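Local coordinates for protein tyrocidine synthetase 3 (Brevibacillus brevis, PDB 2JGP) that forms peptide bonds in the non-ribosomal assembly of the antibiotic tyrocidine, seen here as a peptidyl carrier and condensation bidomain, at residues Asp349-Thr354 and Thr374-Asn379; Leu427-Phe432 and Lys462-Phe467; Pro285-Pro290 and Val339-Tyr344. All coordinates share one frame; numbering follows the deposited sequence.

Contact 1. Residues Asp349-Thr354 and Thr374-Asn379; sequences DIIVGT and TLAMRN
Asp349 and Arg378 close one end of this strand pair with a two-pronged, side-on salt bridge. Arg378 NE lies 3.1 Å from Asp349 OD1, and Arg378 NH2 lies 2.9 Å from Asp349 OD2. Each oxygen accepts through its syn lone pair, and the carboxylate and guanidinium planes differ by 24°. The extended arginine chain, with CG anti to the backbone N (chi1 -178°), carries the group back toward Asp349. Two nitrogens grip the carboxylate while NH1 reaches Asp282 in a second salt bridge, which should limit rotation of the guanidinium.

The backbone evidence is that of an antiparallel ladder, the strands running at 152° to each other. Ile350, Val352 and Thr354 form hydrogen-bonded pairs with Asn379, Met377 and Leu375, each donating and accepting once. The shortest of the six bonds, Val352 N to Met377 O, measures 2.8 Å. Some of these carbonyls also receive CA-H...O contacts, as from Ile351 CA to Met377 O at 3.3 Å. This two-stranded unit of the condensation domain is extended on its far edge by strand 430-435.

Side-chain packing differs between the two faces. On the face of Ile351, Ala376 and Arg378, Ile351 CG2 touches Ala376 CB at 3.9 Å, while Ile351 CG1 lies 4.1 Å from the aliphatic Arg378 CG; Phe280 covers Ile351 and Ala376. On the face of Val352, Leu375 and Met377, the methionine chain bends at chi2 and chi3 and crosses Thr354 at about a right angle, bringing Met377 CE to 3.4 Å from Thr354 OG1. Helix 387-403 packs there on Leu375 and Met377, and helix 329-345 on Ile350 and Thr354.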
ATOM      1  N   ASP A 349       8.477   3.129 -22.339  1.00 55.78           N
ATOM      2  CA  ASP A 349       8.909   3.785 -21.111  1.00 55.15           C
ATOM      3  C   ASP A 349       7.624   4.173 -20.389  1.00 54.93           C
ATOM      4  O   ASP A 349       6.873   5.037 -20.854  1.00 54.22           O
ATOM      5  CB  ASP A 349       9.752   5.015 -21.448  1.00 55.29           C
ATOM      6  CG  ASP A 349      10.388   5.663 -20.230  1.00 55.43           C
ATOM      7  OD1 ASP A 349      10.112   5.250 -19.079  1.00 53.99           O
ATOM      8  OD2 ASP A 349      11.163   6.623 -20.443  1.00 55.06           O
ATOM      9  N   ILE A 350       7.378   3.510 -19.260  1.00 54.73           N
ATOM     10  CA  ILE A 350       6.069   3.513 -18.617  1.00 54.80           C
ATOM     11  C   ILE A 350       6.191   3.584 -17.102  1.00 54.27           C
ATOM     12  O   ILE A 350       7.016   2.884 -16.511  1.00 53.24           O
ATOM     13  CB  ILE A 350       5.282   2.229 -18.975  1.00 55.09           C
ATOM     14  CG1 ILE A 350       5.148   2.107 -20.501  1.00 55.98           C
ATOM     15  CG2 ILE A 350       3.904   2.235 -18.294  1.00 56.31           C
ATOM     16  CD1 ILE A 350       4.185   1.066 -20.962  1.00 57.22           C
ATOM     17  N   ILE A 351       5.352   4.421 -16.489  1.00 53.79           N
ATOM     18  CA  ILE A 351       5.293   4.556 -15.029  1.00 53.67           C
ATOM     19  C   ILE A 351       3.950   4.016 -14.536  1.00 53.93           C
ATOM     20  O   ILE A 351       2.897   4.391 -15.055  1.00 53.93           O
ATOM     21  CB  ILE A 351       5.470   6.021 -14.585  1.00 53.76           C
ATOM     22  CG1 ILE A 351       6.729   6.625 -15.229  1.00 53.43           C
ATOM     23  CG2 ILE A 351       5.550   6.118 -13.061  1.00 53.42           C
ATOM     24  CD1 ILE A 351       6.839   8.116 -15.080  1.00 54.58           C
ATOM     25  N   VAL A 352       4.003   3.117 -13.554  1.00 54.01           N
ATOM     26  CA  VAL A 352       2.812   2.520 -12.953  1.00 54.53           C
ATOM     27  C   VAL A 352       2.844   2.764 -11.452  1.00 54.96           C
ATOM     28  O   VAL A 352       3.831   2.454 -10.806  1.00 55.33           O
ATOM     29  CB  VAL A 352       2.764   0.998 -13.199  1.00 54.41           C
ATOM     30  CG1 VAL A 352       1.612   0.359 -12.413  1.00 54.81           C
ATOM     31  CG2 VAL A 352       2.652   0.700 -14.709  1.00 54.73           C
ATOM     32  N   GLY A 353       1.768   3.316 -10.906  1.00 55.52           N
ATOM     33  CA  GLY A 353       1.660   3.505  -9.459  1.00 55.94           C
ATOM     34  C   GLY A 353       1.453   2.179  -8.761  1.00 56.21           C
ATOM     35  O   GLY A 353       0.595   1.403  -9.156  1.00 55.89           O
ATOM     36  N   THR A 354       2.256   1.900  -7.736  1.00 57.00           N
ATOM     37  CA  THR A 354       2.088   0.683  -6.943  1.00 57.72           C
ATOM     38  C   THR A 354       1.929   1.016  -5.455  1.00 58.25           C
ATOM     39  O   THR A 354       2.899   1.382  -4.783  1.00 58.39           O
ATOM     40  CB  THR A 354       3.255  -0.293  -7.130  1.00 57.81           C
ATOM     41  OG1 THR A 354       4.493   0.344  -6.793  1.00 59.07           O
ATOM     42  CG2 THR A 354       3.316  -0.790  -8.577  1.00 58.03           C
ATOM     43  N   THR A 374       2.362   5.305  -2.055  1.00 62.78           N
ATOM     44  CA  THR A 374       2.403   4.865  -3.445  1.00 62.77           C
ATOM     45  C   THR A 374       3.808   5.105  -3.972  1.00 62.21           C
ATOM     46  O   THR A 374       4.430   6.139  -3.684  1.00 62.86           O
ATOM     47  CB  THR A 374       1.378   5.597  -4.328  1.00 63.18           C
ATOM     48  OG1 THR A 374       0.068   5.448  -3.772  1.00 63.73           O
ATOM     49  CG2 THR A 374       1.382   5.027  -5.747  1.00 63.90           C
ATOM     50  N   LEU A 375       4.318   4.124  -4.706  1.00 60.86           N
ATOM     51  CA  LEU A 375       5.588   4.258  -5.382  1.00 60.09           C
ATOM     52  C   LEU A 375       5.318   4.415  -6.870  1.00 59.30           C
ATOM     53  O   LEU A 375       4.534   3.662  -7.435  1.00 59.28           O
ATOM     54  CB  LEU A 375       6.450   3.021  -5.151  1.00 59.98           C
ATOM     55  CG  LEU A 375       6.605   2.567  -3.699  1.00 60.69           C
ATOM     56  CD1 LEU A 375       7.445   1.292  -3.657  1.00 61.36           C
ATOM     57  CD2 LEU A 375       7.204   3.668  -2.833  1.00 60.98           C
ATOM     58  N   ALA A 376       5.975   5.387  -7.495  1.00 58.17           N
ATOM     59  CA  ALA A 376       5.925   5.541  -8.944  1.00 57.22           C
ATOM     60  C   ALA A 376       6.940   4.584  -9.546  1.00 56.55           C
ATOM     61  O   ALA A 376       8.140   4.859  -9.532  1.00 55.79           O
ATOM     62  CB  ALA A 376       6.243   6.971  -9.337  1.00 57.15           C
ATOM     63  N   MET A 377       6.463   3.459 -10.065  1.00 56.02           N
ATOM     64  CA  MET A 377       7.343   2.427 -10.593  1.00 56.17           C
ATOM     65  C   MET A 377       7.567   2.638 -12.091  1.00 55.69           C
ATOM     66  O   MET A 377       6.634   2.504 -12.889  1.00 54.98           O
ATOM     67  CB  MET A 377       6.734   1.048 -10.333  1.00 56.70           C
ATOM     68  CG  MET A 377       7.737  -0.055 -10.271  1.00 58.38           C
ATOM     69  SD  MET A 377       8.705  -0.014  -8.744  1.00 60.48           S
ATOM     70  CE  MET A 377       7.614  -0.772  -7.556  1.00 60.49           C
ATOM     71  N   ARG A 378       8.802   2.974 -12.460  1.00 55.13           N
ATOM     72  CA  ARG A 378       9.158   3.238 -13.855  1.00 55.35           C
ATOM     73  C   ARG A 378       9.913   2.059 -14.451  1.00 55.26           C
ATOM     74  O   ARG A 378      10.887   1.582 -13.875  1.00 55.62           O
ATOM     75  CB  ARG A 378      10.014   4.502 -13.964  1.00 55.22           C
ATOM     76  CG  ARG A 378      10.401   4.879 -15.392  1.00 54.91           C
ATOM     77  CD  ARG A 378      11.223   6.147 -15.391  1.00 55.52           C
ATOM     78  NE  ARG A 378      11.539   6.617 -16.740  1.00 55.88           N
ATOM     79  CZ  ARG A 378      11.965   7.846 -17.025  1.00 57.09           C
ATOM     80  NH1 ARG A 378      12.137   8.750 -16.063  1.00 57.27           N
ATOM     81  NH2 ARG A 378      12.223   8.180 -18.283  1.00 57.34           N
ATOM     82  N   ASN A 379       9.465   1.609 -15.616  1.00 55.26           N
ATOM     83  CA  ASN A 379      10.117   0.522 -16.335  1.00 55.28           C
ATOM     84  C   ASN A 379      10.121   0.800 -17.827  1.00 55.38           C
ATOM     85  O   ASN A 379       9.361   1.638 -18.311  1.00 55.41           O
ATOM     86  CB  ASN A 379       9.416  -0.801 -16.037  1.00 55.35           C
ATOM     87  CG  ASN A 379       9.781  -1.354 -14.680  1.00 55.45           C
ATOM     88  OD1 ASN A 379       8.988  -1.299 -13.733  1.00 55.62           O
ATOM     89  ND2 ASN A 379      11.003  -1.863 -14.565  1.00 55.15           N
TER

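Contact 2. Residues Leu427-Phe432 and Lys462-Phe467; sequences LFDTVF and KFDLTF
Val431 sets one methyl over the ring of Phe463: CG2 is 3.6 Å from the ring centroid and 19° off its normal, a CH-pi contact. Lys462 CG lies over the opposite face, toward the rim. Phe428 meets the same ring obliquely, its CE1 3.5 Å from Phe463 CE2. Further along, Phe432 and Phe467 run alongside each other in the same direction and touch rim to rim with Phe432 CD1 3.5 Å from Phe467 CD2. Both have CG anti to the backbone N (chi1 171° and -179°), and the ring planes are nearly parallel.

Parallel strand pairing sets the register of Phe432 and Phe467, whereas Phe428 and Phe463 precede the strands. Phe467 N donates to Val431 O at 2.8 Å, and Val431 N to Leu465 O at a longer 3.3 Å. The pair belongs to the mixed sheet in which strand 465-471 sits between 430-435 and 476-483. Tyr337 of helix 329-345 hydrogen-bonds Thr430 OG1 and meets the Phe467 ring, so the helix covers the face carrying Thr430, Phe432, Leu465 and Phe467; Tyr330 meets Phe432 edge-to-face.

Just before the strands begin, Asp429 and Asp464 bring their carboxylates together, OD1 to OD1 4.4 Å. A water donates to both, at 2.7 Å to Asp429 OD1 and 3.1 Å to Asp464 OD1. Asp429 is also held by Arg424 and by the backbone N of Asn425, and Asp464 by a salt bridge to Arg295. Two arginines and a shared water would offset the repulsion between the acids, consistent with both remaining ionised.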
ATOM      1  N   LEU A 427       2.731  11.918 -12.329  1.00 61.18           N
ATOM      2  CA  LEU A 427       3.665  10.801 -12.501  1.00 60.55           C
ATOM      3  C   LEU A 427       3.086   9.538 -13.152  1.00 59.79           C
ATOM      4  O   LEU A 427       3.759   8.927 -13.981  1.00 59.51           O
ATOM      5  CB  LEU A 427       4.388  10.450 -11.188  1.00 60.88           C
ATOM      6  CG  LEU A 427       5.538  11.387 -10.807  1.00 61.62           C
ATOM      7  CD1 LEU A 427       6.138  10.984  -9.475  1.00 62.52           C
ATOM      8  CD2 LEU A 427       6.615  11.413 -11.890  1.00 62.87           C
ATOM      9  N   PHE A 428       1.873   9.135 -12.773  1.00 59.03           N
ATOM     10  CA  PHE A 428       1.244   7.943 -13.361  1.00 58.26           C
ATOM     11  C   PHE A 428      -0.275   8.081 -13.484  1.00 57.92           C
ATOM     12  O   PHE A 428      -0.923   8.743 -12.670  1.00 57.44           O
ATOM     13  CB  PHE A 428       1.601   6.679 -12.562  1.00 58.06           C
ATOM     14  CG  PHE A 428       1.345   6.797 -11.089  1.00 57.75           C
ATOM     15  CD1 PHE A 428       0.086   6.532 -10.559  1.00 57.08           C
ATOM     16  CD2 PHE A 428       2.360   7.182 -10.229  1.00 57.04           C
ATOM     17  CE1 PHE A 428      -0.153   6.651  -9.197  1.00 56.48           C
ATOM     18  CE2 PHE A 428       2.127   7.299  -8.865  1.00 57.28           C
ATOM     19  CZ  PHE A 428       0.871   7.030  -8.349  1.00 56.55           C
ATOM     20  N   ASP A 429      -0.825   7.449 -14.518  1.00 57.72           N
ATOM     21  CA  ASP A 429      -2.267   7.460 -14.781  1.00 57.42           C
ATOM     22  C   ASP A 429      -2.902   6.084 -14.651  1.00 57.37           C
ATOM     23  O   ASP A 429      -4.081   5.906 -14.945  1.00 56.75           O
ATOM     24  CB  ASP A 429      -2.520   8.038 -16.166  1.00 57.66           C
ATOM     25  CG  ASP A 429      -2.287   9.520 -16.204  1.00 57.69           C
ATOM     26  OD1 ASP A 429      -2.933  10.226 -15.399  1.00 58.51           O
ATOM     27  OD2 ASP A 429      -1.449   9.977 -17.003  1.00 57.32           O
ATOM     28  N   THR A 430      -2.115   5.115 -14.199  1.00 57.53           N
ATOM     29  CA  THR A 430      -2.633   3.803 -13.880  1.00 57.84           C
ATOM     30  C   THR A 430      -1.982   3.286 -12.603  1.00 58.01           C
ATOM     31  O   THR A 430      -0.868   3.678 -12.266  1.00 57.69           O
ATOM     32  CB  THR A 430      -2.405   2.806 -15.035  1.00 58.07           C
ATOM     33  OG1 THR A 430      -2.995   1.552 -14.696  1.00 59.86           O
ATOM     34  CG2 THR A 430      -0.919   2.607 -15.304  1.00 57.92           C
ATOM     35  N   VAL A 431      -2.705   2.413 -11.906  1.00 58.16           N
ATOM     36  CA  VAL A 431      -2.244   1.802 -10.670  1.00 58.76           C
ATOM     37  C   VAL A 431      -2.351   0.285 -10.793  1.00 59.16           C
ATOM     38  O   VAL A 431      -3.279  -0.227 -11.423  1.00 58.69           O
ATOM     39  CB  VAL A 431      -3.081   2.296  -9.456  1.00 58.70           C
ATOM     40  CG1 VAL A 431      -2.864   1.413  -8.236  1.00 59.11           C
ATOM     41  CG2 VAL A 431      -2.743   3.750  -9.143  1.00 58.94           C
ATOM     42  N   PHE A 432      -1.388  -0.419 -10.199  1.00 60.09           N
ATOM     43  CA  PHE A 432      -1.383  -1.879 -10.151  1.00 61.01           C
ATOM     44  C   PHE A 432      -1.393  -2.325  -8.696  1.00 61.86           C
ATOM     45  O   PHE A 432      -0.612  -1.810  -7.898  1.00 61.11           O
ATOM     46  CB  PHE A 432      -0.137  -2.422 -10.856  1.00 61.23           C
ATOM     47  CG  PHE A 432       0.063  -3.897 -10.680  1.00 61.93           C
ATOM     48  CD1 PHE A 432      -0.570  -4.795 -11.523  1.00 62.44           C
ATOM     49  CD2 PHE A 432       0.875  -4.387  -9.667  1.00 62.67           C
ATOM     50  CE1 PHE A 432      -0.398  -6.159 -11.363  1.00 62.40           C
ATOM     51  CE2 PHE A 432       1.053  -5.756  -9.500  1.00 62.69           C
ATOM     52  CZ  PHE A 432       0.415  -6.640 -10.346  1.00 62.37           C
ATOM     53  N   LYS A 462     -10.155   7.082  -9.488  1.00 65.55           N
ATOM     54  CA  LYS A 462      -9.194   8.189  -9.383  1.00 64.85           C
ATOM     55  C   LYS A 462      -8.251   8.252 -10.591  1.00 63.55           C
ATOM     56  O   LYS A 462      -7.837   9.337 -11.000  1.00 63.93           O
ATOM     57  CB  LYS A 462      -8.372   8.087  -8.094  1.00 65.20           C
ATOM     58  CG  LYS A 462      -7.558   9.347  -7.781  1.00 66.34           C
ATOM     59  CD  LYS A 462      -6.531   9.101  -6.672  1.00 68.09           C
ATOM     60  CE  LYS A 462      -5.426  10.157  -6.687  1.00 68.77           C
ATOM     61  NZ  LYS A 462      -4.239   9.738  -5.880  1.00 69.73           N
ATOM     62  N   PHE A 463      -7.934   7.094 -11.163  1.00 61.76           N
ATOM     63  CA  PHE A 463      -6.982   7.000 -12.272  1.00 60.60           C
ATOM     64  C   PHE A 463      -7.674   6.512 -13.533  1.00 59.85           C
ATOM     65  O   PHE A 463      -8.795   6.019 -13.459  1.00 59.16           O
ATOM     66  CB  PHE A 463      -5.853   6.052 -11.888  1.00 60.43           C
ATOM     67  CG  PHE A 463      -5.138   6.457 -10.640  1.00 60.00           C
ATOM     68  CD1 PHE A 463      -5.483   5.903  -9.416  1.00 60.51           C
ATOM     69  CD2 PHE A 463      -4.135   7.413 -10.684  1.00 59.90           C
ATOM     70  CE1 PHE A 463      -4.828   6.286  -8.254  1.00 60.04           C
ATOM     71  CE2 PHE A 463      -3.479   7.807  -9.527  1.00 60.48           C
ATOM     72  CZ  PHE A 463      -3.827   7.240  -8.309  1.00 60.30           C
ATOM     73  N   ASP A 464      -7.010   6.649 -14.685  1.00 59.12           N
ATOM     74  CA  ASP A 464      -7.568   6.169 -15.957  1.00 58.64           C
ATOM     75  C   ASP A 464      -8.048   4.748 -15.786  1.00 58.42           C
ATOM     76  O   ASP A 464      -9.144   4.387 -16.214  1.00 57.77           O
ATOM     77  CB  ASP A 464      -6.528   6.191 -17.075  1.00 58.77           C
ATOM     78  CG  ASP A 464      -6.232   7.578 -17.567  1.00 58.76           C
ATOM     79  OD1 ASP A 464      -6.727   8.547 -16.962  1.00 59.13           O
ATOM     80  OD2 ASP A 464      -5.502   7.691 -18.568  1.00 59.90           O
ATOM     81  N   LEU A 465      -7.203   3.939 -15.159  1.00 58.35           N
ATOM     82  CA  LEU A 465      -7.618   2.622 -14.729  1.00 58.80           C
ATOM     83  C   LEU A 465      -6.733   2.084 -13.610  1.00 58.47           C
ATOM     84  O   LEU A 465      -5.559   2.447 -13.494  1.00 57.98           O
ATOM     85  CB  LEU A 465      -7.678   1.654 -15.921  1.00 59.43           C
ATOM     86  CG  LEU A 465      -6.387   1.067 -16.491  1.00 60.48           C
ATOM     87  CD1 LEU A 465      -6.050  -0.209 -15.773  1.00 62.14           C
ATOM     88  CD2 LEU A 465      -6.544   0.788 -17.985  1.00 61.54           C
ATOM     89  N   THR A 466      -7.334   1.255 -12.760  1.00 58.35           N
ATOM     90  CA  THR A 466      -6.623   0.562 -11.701  1.00 58.57           C
ATOM     91  C   THR A 466      -6.736  -0.927 -11.978  1.00 59.04           C
ATOM     92  O   THR A 466      -7.846  -1.460 -12.074  1.00 58.36           O
ATOM     93  CB  THR A 466      -7.229   0.869 -10.324  1.00 58.75           C
ATOM     94  OG1 THR A 466      -7.057   2.259 -10.033  1.00 58.16           O
ATOM     95  CG2 THR A 466      -6.564   0.032  -9.239  1.00 58.63           C
ATOM     96  N   PHE A 467      -5.584  -1.583 -12.118  1.00 59.21           N
ATOM     97  CA  PHE A 467      -5.519  -2.991 -12.474  1.00 60.13           C
ATOM     98  C   PHE A 467      -5.250  -3.763 -11.188  1.00 60.73           C
ATOM     99  O   PHE A 467      -4.259  -3.500 -10.519  1.00 60.29           O
ATOM    100  CB  PHE A 467      -4.388  -3.210 -13.486  1.00 60.35           C
ATOM    101  CG  PHE A 467      -4.249  -4.631 -13.956  1.00 61.07           C
ATOM    102  CD1 PHE A 467      -4.772  -5.024 -15.178  1.00 61.89           C
ATOM    103  CD2 PHE A 467      -3.580  -5.575 -13.184  1.00 61.77           C
ATOM    104  CE1 PHE A 467      -4.639  -6.330 -15.618  1.00 61.49           C
ATOM    105  CE2 PHE A 467      -3.447  -6.880 -13.619  1.00 61.92           C
ATOM    106  CZ  PHE A 467      -3.977  -7.256 -14.839  1.00 62.08           C
TER
HETATM  107  O   HOH W   1      -5.264   9.290 -14.376  1.00 42.60           O

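Contact 3. Residues Pro285-Pro290 and Val339-Tyr344; sequences PVLNLP and VLLAKY
Leu289 and Tyr344 cross obliquely, the leucine reaching the helix through a single methyl: CD2 lies 3.8 Å from Tyr344 CB. The same methyl meets Leu341 CD2 at 4.1 Å, here too at a slant, and thus sits against residues three positions apart on the helix.

Pro290 stands differently. Its ring and the Tyr344 side chain cross at about a right angle, with Pro290 CG 4.1 Å from Tyr344 CD2. Next to this, Pro290 CD presses on the helix backbone, 3.3 Å from Tyr344 O, and it is this ring carbon that faces the carbonyl oxygen. Leu287 makes the loosest of the apolar side-chain contacts, its CD1 4.3 Å from Leu341 CB.

In the condensation domain this joins the long connection between helix 267-279 and strand 303-309 to the C-terminal part of helix 329-345. The loop passes the helix without regular secondary structure, and leucines and a proline make the join, with three apolar side chains from the loop meeting Leu341 and Tyr344.

Gln347, just beyond the helix, fixes the loop backbone by bonding Val286 O and Asn288 N on either side of Leu287, while Arg424 bonds Leu287 O. Helix 489-508 contributes Phe495, which meets the Tyr344 ring edge-to-face and also packs on Leu341. Thr430, on strand 430-435, touches both Leu287 and Leu341.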
ATOM      1  N   PRO A 285       7.657  10.242 -18.951  1.00 64.19           N
ATOM      2  CA  PRO A 285       6.696   9.819 -19.967  1.00 63.94           C
ATOM      3  C   PRO A 285       5.242   9.922 -19.516  1.00 63.73           C
ATOM      4  O   PRO A 285       4.928   9.628 -18.364  1.00 63.87           O
ATOM      5  CB  PRO A 285       7.065   8.352 -20.195  1.00 63.92           C
ATOM      6  CG  PRO A 285       7.598   7.906 -18.897  1.00 64.03           C
ATOM      7  CD  PRO A 285       8.319   9.087 -18.316  1.00 64.11           C
ATOM      8  N   VAL A 286       4.370  10.335 -20.432  1.00 63.36           N
ATOM      9  CA  VAL A 286       2.931  10.339 -20.199  1.00 63.01           C
ATOM     10  C   VAL A 286       2.321   9.160 -20.956  1.00 62.61           C
ATOM     11  O   VAL A 286       2.521   9.033 -22.167  1.00 62.73           O
ATOM     12  CB  VAL A 286       2.291  11.655 -20.678  1.00 63.03           C
ATOM     13  CG1 VAL A 286       0.817  11.693 -20.321  1.00 62.86           C
ATOM     14  CG2 VAL A 286       3.017  12.848 -20.071  1.00 63.34           C
ATOM     15  N   LEU A 287       1.590   8.305 -20.241  1.00 62.11           N
ATOM     16  CA  LEU A 287       0.964   7.120 -20.831  1.00 61.76           C
ATOM     17  C   LEU A 287      -0.058   7.522 -21.892  1.00 61.38           C
ATOM     18  O   LEU A 287      -0.955   8.315 -21.623  1.00 61.50           O
ATOM     19  CB  LEU A 287       0.275   6.290 -19.748  1.00 61.84           C
ATOM     20  CG  LEU A 287      -0.355   4.950 -20.150  1.00 61.91           C
ATOM     21  CD1 LEU A 287       0.688   3.951 -20.631  1.00 62.59           C
ATOM     22  CD2 LEU A 287      -1.145   4.382 -18.979  1.00 62.55           C
ATOM     23  N   ASN A 288       0.082   6.969 -23.091  1.00 60.92           N
ATOM     24  CA  ASN A 288      -0.820   7.286 -24.191  1.00 60.64           C
ATOM     25  C   ASN A 288      -1.698   6.095 -24.549  1.00 59.95           C
ATOM     26  O   ASN A 288      -1.597   5.543 -25.643  1.00 59.71           O
ATOM     27  CB  ASN A 288      -0.022   7.752 -25.409  1.00 61.06           C
ATOM     28  CG  ASN A 288      -0.911   8.211 -26.554  1.00 61.24           C
ATOM     29  OD1 ASN A 288      -0.652   7.884 -27.708  1.00 64.43           O
ATOM     30  ND2 ASN A 288      -1.967   8.955 -26.239  1.00 61.89           N
ATOM     31  N   LEU A 289      -2.559   5.702 -23.617  1.00 59.23           N
ATOM     32  CA  LEU A 289      -3.520   4.641 -23.883  1.00 58.89           C
ATOM     33  C   LEU A 289      -4.526   5.131 -24.907  1.00 58.32           C
ATOM     34  O   LEU A 289      -4.938   6.289 -24.859  1.00 57.72           O
ATOM     35  CB  LEU A 289      -4.275   4.233 -22.618  1.00 58.81           C
ATOM     36  CG  LEU A 289      -3.545   3.328 -21.635  1.00 59.50           C
ATOM     37  CD1 LEU A 289      -4.436   3.111 -20.416  1.00 59.47           C
ATOM     38  CD2 LEU A 289      -3.166   2.012 -22.299  1.00 58.99           C
ATOM     39  N   PRO A 290      -4.924   4.251 -25.837  1.00 58.08           N
ATOM     40  CA  PRO A 290      -5.970   4.634 -26.760  1.00 57.74           C
ATOM     41  C   PRO A 290      -7.280   4.599 -25.996  1.00 57.17           C
ATOM     42  O   PRO A 290      -7.522   3.664 -25.240  1.00 57.95           O
ATOM     43  CB  PRO A 290      -5.915   3.547 -27.834  1.00 57.77           C
ATOM     44  CG  PRO A 290      -5.388   2.368 -27.150  1.00 58.08           C
ATOM     45  CD  PRO A 290      -4.465   2.869 -26.068  1.00 58.21           C
ATOM     46  N   VAL A 339       4.112  -4.762 -20.076  1.00 57.31           N
ATOM     47  CA  VAL A 339       4.104  -5.126 -21.505  1.00 57.77           C
ATOM     48  C   VAL A 339       2.709  -4.933 -22.129  1.00 57.70           C
ATOM     49  O   VAL A 339       2.599  -4.514 -23.281  1.00 57.79           O
ATOM     50  CB  VAL A 339       4.712  -6.539 -21.812  1.00 58.19           C
ATOM     51  CG1 VAL A 339       4.782  -7.429 -20.586  1.00 59.39           C
ATOM     52  CG2 VAL A 339       3.984  -7.232 -22.974  1.00 57.72           C
ATOM     53  N   LEU A 340       1.660  -5.196 -21.350  1.00 57.52           N
ATOM     54  CA  LEU A 340       0.280  -4.933 -21.772  1.00 57.61           C
ATOM     55  C   LEU A 340       0.108  -3.457 -22.136  1.00 57.22           C
ATOM     56  O   LEU A 340      -0.361  -3.127 -23.229  1.00 57.09           O
ATOM     57  CB  LEU A 340      -0.697  -5.302 -20.652  1.00 57.77           C
ATOM     58  CG  LEU A 340      -2.162  -5.668 -20.958  1.00 59.17           C
ATOM     59  CD1 LEU A 340      -3.083  -5.053 -19.922  1.00 58.47           C
ATOM     60  CD2 LEU A 340      -2.623  -5.317 -22.354  1.00 59.86           C
ATOM     61  N   LEU A 341       0.500  -2.580 -21.215  1.00 56.99           N
ATOM     62  CA  LEU A 341       0.399  -1.135 -21.428  1.00 56.91           C
ATOM     63  C   LEU A 341       1.281  -0.680 -22.589  1.00 56.88           C
ATOM     64  O   LEU A 341       0.877   0.170 -23.380  1.00 56.49           O
ATOM     65  CB  LEU A 341       0.781  -0.369 -20.154  1.00 56.90           C
ATOM     66  CG  LEU A 341      -0.112  -0.547 -18.918  1.00 56.86           C
ATOM     67  CD1 LEU A 341       0.480   0.201 -17.739  1.00 56.48           C
ATOM     68  CD2 LEU A 341      -1.539  -0.092 -19.194  1.00 55.98           C
ATOM     69  N   ALA A 342       2.488  -1.240 -22.675  1.00 56.91           N
ATOM     70  CA  ALA A 342       3.425  -0.915 -23.753  1.00 57.27           C
ATOM     71  C   ALA A 342       2.829  -1.198 -25.133  1.00 57.50           C
ATOM     72  O   ALA A 342       3.012  -0.418 -26.070  1.00 57.78           O
ATOM     73  CB  ALA A 342       4.727  -1.689 -23.573  1.00 57.24           C
ATOM     74  N   LYS A 343       2.113  -2.312 -25.248  1.00 57.77           N
ATOM     75  CA  LYS A 343       1.505  -2.703 -26.520  1.00 58.14           C
ATOM     76  C   LYS A 343       0.282  -1.846 -26.858  1.00 57.84           C
ATOM     77  O   LYS A 343       0.116  -1.425 -28.004  1.00 58.25           O
ATOM     78  CB  LYS A 343       1.156  -4.193 -26.513  1.00 58.23           C
ATOM     79  CG  LYS A 343       2.387  -5.082 -26.652  1.00 59.67           C
ATOM     80  CD  LYS A 343       2.037  -6.559 -26.732  1.00 60.57           C
ATOM     81  CE  LYS A 343       3.294  -7.409 -26.788  1.00 61.61           C
ATOM     82  NZ  LYS A 343       4.086  -7.140 -28.020  1.00 62.58           N
ATOM     83  N   TYR A 344      -0.560  -1.575 -25.865  1.00 57.84           N
ATOM     84  CA  TYR A 344      -1.712  -0.689 -26.060  1.00 57.59           C
ATOM     85  C   TYR A 344      -1.282   0.739 -26.376  1.00 57.44           C
ATOM     86  O   TYR A 344      -1.814   1.364 -27.294  1.00 57.21           O
ATOM     87  CB  TYR A 344      -2.639  -0.709 -24.833  1.00 57.80           C
ATOM     88  CG  TYR A 344      -3.748  -1.716 -24.970  1.00 57.73           C
ATOM     89  CD1 TYR A 344      -3.502  -3.069 -24.816  1.00 57.82           C
ATOM     90  CD2 TYR A 344      -5.038  -1.315 -25.308  1.00 58.95           C
ATOM     91  CE1 TYR A 344      -4.511  -4.004 -24.964  1.00 58.65           C
ATOM     92  CE2 TYR A 344      -6.056  -2.237 -25.466  1.00 58.99           C
ATOM     93  CZ  TYR A 344      -5.788  -3.583 -25.294  1.00 59.02           C
ATOM     94  OH  TYR A 344      -6.802  -4.504 -25.448  1.00 58.53           O
TER

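How the contacts relate
The three contacts form one cluster in the condensation domain: contacts 1 and 2 have centres about 10 Å apart, and contact 3 lies about 12 Å from each. Along the chain they close in the order 3, 1, 2. Strand 350-356 joins the first two, since Gly353 O accepts from Phe432 N at 2.9 Å and Gly353 N approaches Thr430 O at 3.0 Å, probable hydrogen bonds that tie the two-stranded unit to the larger sheet. Helix 329-345 leads into strand 350-356, where Ile350 CD1 lies 3.3 Å from Ala342 N; Leu465 CD2 is 4.0 Å from Leu289 CD1. Contacts 1 and 2 are buried, while contact 3 lies at the partly exposed margin of the same cluster.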